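Side-chain contact in cytochrome B5 (Hadesarchaea archaeon YNP_N21, PDB 6NZX), which binds heme in a cytochrome b5-like domain and probably serves as a carrier in electron transport: residues R3-E8 and P20-Y25. Numbering follows the deposited sequence.
Sequences RVFTKE and PAYVAY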
loop_
_atom_site.group_PDB
_atom_site.type_symbol
_atom_site.label_atom_id
_atom_site.label_comp_id
_atom_site.label_asym_id
_atom_site.label_seq_id
_atom_site.Cartn_x
_atom_site.Cartn_y
_atom_site.Cartn_z
ATOM N N ARG A 3 12.391 5.494 5.206
ATOM C CA ARG A 3 13.225 4.448 4.664
ATOM C C ARG A 3 13.075 4.379 3.134
ATOM O O ARG A 3 12.182 4.988 2.535
ATOM C CB ARG A 3 12.912 3.139 5.398
ATOM C CG ARG A 3 13.606 3.050 6.753
ATOM C CD ARG A 3 13.179 1.911 7.667
ATOM N NE ARG A 3 13.364 0.599 7.061
ATOM C CZ ARG A 3 12.380 -0.231 6.736
ATOM N NH1 ARG A 3 11.127 0.075 7.035
ATOM N NH2 ARG A 3 12.656 -1.366 6.115
ATOM N N VAL A 4 13.993 3.632 2.512
ATOM C CA VAL A 4 13.983 3.337 1.103
ATOM C C VAL A 4 13.705 1.835 0.957
ATOM O O VAL A 4 14.451 0.998 1.491
ATOM C CB VAL A 4 15.296 3.737 0.402
ATOM C CG1 VAL A 4 15.272 3.421 -1.084
ATOM C CG2 VAL A 4 15.633 5.195 0.618
ATOM N N PHE A 5 12.610 1.532 0.246
ATOM C CA PHE A 5 12.117 0.200 0.015
ATOM C C PHE A 5 12.404 -0.169 -1.440
ATOM O O PHE A 5 12.192 0.603 -2.349
ATOM C CB PHE A 5 10.610 0.123 0.302
ATOM C CG PHE A 5 10.202 0.340 1.742
ATOM C CD1 PHE A 5 10.154 -0.713 2.639
ATOM C CD2 PHE A 5 9.846 1.602 2.203
ATOM C CE1 PHE A 5 9.755 -0.514 3.955
ATOM C CE2 PHE A 5 9.475 1.804 3.523
ATOM C CZ PHE A 5 9.444 0.749 4.403
ATOM N N THR A 6 12.928 -1.365 -1.647
ATOM C CA THR A 6 12.830 -2.019 -2.916
ATOM C C THR A 6 11.429 -2.644 -2.987
ATOM O O THR A 6 10.746 -2.785 -1.960
ATOM C CB THR A 6 13.965 -3.041 -3.086
ATOM O OG1 THR A 6 13.659 -4.145 -2.245
ATOM C CG2 THR A 6 15.336 -2.492 -2.747
ATOM N N LYS A 7 11.014 -3.027 -4.188
ATOM C CA LYS A 7 9.744 -3.675 -4.409
ATOM C C LYS A 7 9.755 -5.068 -3.778
ATOM O O LYS A 7 8.715 -5.561 -3.359
ATOM C CB LYS A 7 9.438 -3.804 -5.902
ATOM C CG LYS A 7 8.926 -2.538 -6.556
ATOM C CD LYS A 7 8.520 -2.723 -7.998
ATOM C CE LYS A 7 7.781 -1.515 -8.534
ATOM N NZ LYS A 7 7.789 -1.473 -10.007
ATOM N N GLU A 8 10.926 -5.708 -3.751
ATOM C CA GLU A 8 11.049 -7.018 -3.155
ATOM C C GLU A 8 10.730 -6.888 -1.662
ATOM O O GLU A 8 9.923 -7.642 -1.150
ATOM C CB GLU A 8 12.428 -7.613 -3.436
ATOM C CG GLU A 8 12.441 -9.135 -3.433
ATOM C CD GLU A 8 13.548 -9.743 -4.281
ATOM O OE1 GLU A 8 14.593 -9.074 -4.450
ATOM O OE2 GLU A 8 13.358 -10.875 -4.784
ATOM N N PRO A 20 2.584 -5.777 8.592
ATOM C CA PRO A 20 1.868 -4.566 8.204
ATOM C C PRO A 20 1.479 -4.616 6.722
ATOM O O PRO A 20 2.054 -5.379 5.932
ATOM C CB PRO A 20 2.839 -3.406 8.497
ATOM C CG PRO A 20 3.921 -4.016 9.350
ATOM C CD PRO A 20 3.961 -5.495 9.011
ATOM N N ALA A 21 0.477 -3.810 6.378
ATOM C CA ALA A 21 0.015 -3.644 5.016
ATOM C C ALA A 21 0.450 -2.251 4.533
ATOM O O ALA A 21 0.033 -1.205 5.079
ATOM C CB ALA A 21 -1.485 -3.861 4.947
ATOM N N TYR A 22 1.360 -2.257 3.562
ATOM C CA TYR A 22 1.923 -1.042 2.964
ATOM C C TYR A 22 1.529 -1.037 1.489
ATOM O O TYR A 22 1.446 -2.089 0.875
ATOM C CB TYR A 22 3.451 -1.040 2.992
ATOM C CG TYR A 22 4.136 -0.784 4.310
ATOM C CD1 TYR A 22 3.442 -0.630 5.492
ATOM C CD2 TYR A 22 5.521 -0.760 4.364
ATOM C CE1 TYR A 22 4.105 -0.412 6.689
ATOM C CE2 TYR A 22 6.201 -0.526 5.549
ATOM C CZ TYR A 22 5.484 -0.377 6.720
ATOM O OH TYR A 22 6.134 -0.160 7.887
ATOM N N VAL A 23 1.306 0.144 0.927
ATOM C CA VAL A 23 1.022 0.262 -0.493
ATOM C C VAL A 23 1.873 1.406 -1.022
ATOM O O VAL A 23 2.019 2.390 -0.332
ATOM C CB VAL A 23 -0.474 0.506 -0.774
ATOM C CG1 VAL A 23 -1.311 -0.697 -0.395
ATOM C CG2 VAL A 23 -0.993 1.755 -0.063
ATOM N N ALA A 24 2.404 1.267 -2.241
ATOM C CA ALA A 24 3.176 2.360 -2.834
ATOM C C ALA A 24 2.302 3.091 -3.860
ATOM O O ALA A 24 1.402 2.505 -4.491
ATOM C CB ALA A 24 4.473 1.865 -3.418
ATOM N N TYR A 25 2.519 4.406 -3.946
ATOM C CA TYR A 25 1.845 5.239 -4.923
ATOM C C TYR A 25 2.776 6.386 -5.311
ATOM O O TYR A 25 3.134 7.173 -4.456
ATOM C CB TYR A 25 0.511 5.782 -4.398
ATOM C CG TYR A 25 -0.196 6.635 -5.423
ATOM C CD1 TYR A 25 -0.244 8.013 -5.312
ATOM C CD2 TYR A 25 -0.727 6.059 -6.564
ATOM C CE1 TYR A 25 -0.843 8.795 -6.290
ATOM C CE2 TYR A 25 -1.313 6.823 -7.559
ATOM C CZ TYR A 25 -1.374 8.196 -7.420
ATOM O OH TYR A 25 -1.976 8.946 -8.387
#
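Phe5 and Tyr22 join the two outermost strands of the mixed four-stranded sheet, 3-5 and 22-25, through their rings. The closest approach is 3.7 Å, from CZ of Phe5 to CE2 of Tyr22, and CE1 of Phe5 lies 3.9 Å from the same CE2, so one edge carbon of the tyrosine meets the outer end of the phenylalanine. With ring centroids 5.7 Å apart and planes at 84°, the pair is an offset edge-to-face stack, the edge of Tyr22 directed toward the face of Phe5. Both CB atoms already point toward the other segment, and with CG anti to the carbonyl carbon, beside the backbone N (chi1 -66° in Phe5, -75° in Tyr22), the rings meet over the strands between.

Those strands are 72-76 and 28-31: Phe5 and Tyr22 both rest on Val29, and Tyr22 also touches Val73. Leu10 of helix 7-11 and the stacked ring of Tyr13 add to the packing around Tyr22, whose side chain is about 10 Å from the bound heme.

The close fit is confined to this buried pair; the segments bury just 77 Å² together. Toward solvent the contact loosens quickly: NH1 of exposed Arg3 stays 5.1 Å from OH of Tyr22, and CG of exposed Lys7 lies 7.0 Å from CB of Ala24. Thr6, the N-cap of helix 7-11, accepts the Glu9 N-H at OG1, on its own side of the contact.

No hydrogen bond or salt bridge crosses between the segments. Because CE2 arrives obliquely near CZ and CE1, dispersion and shape fit probably dominate, any edge-to-face electrostatic term being small; cohesion here rests on ring shape and burial.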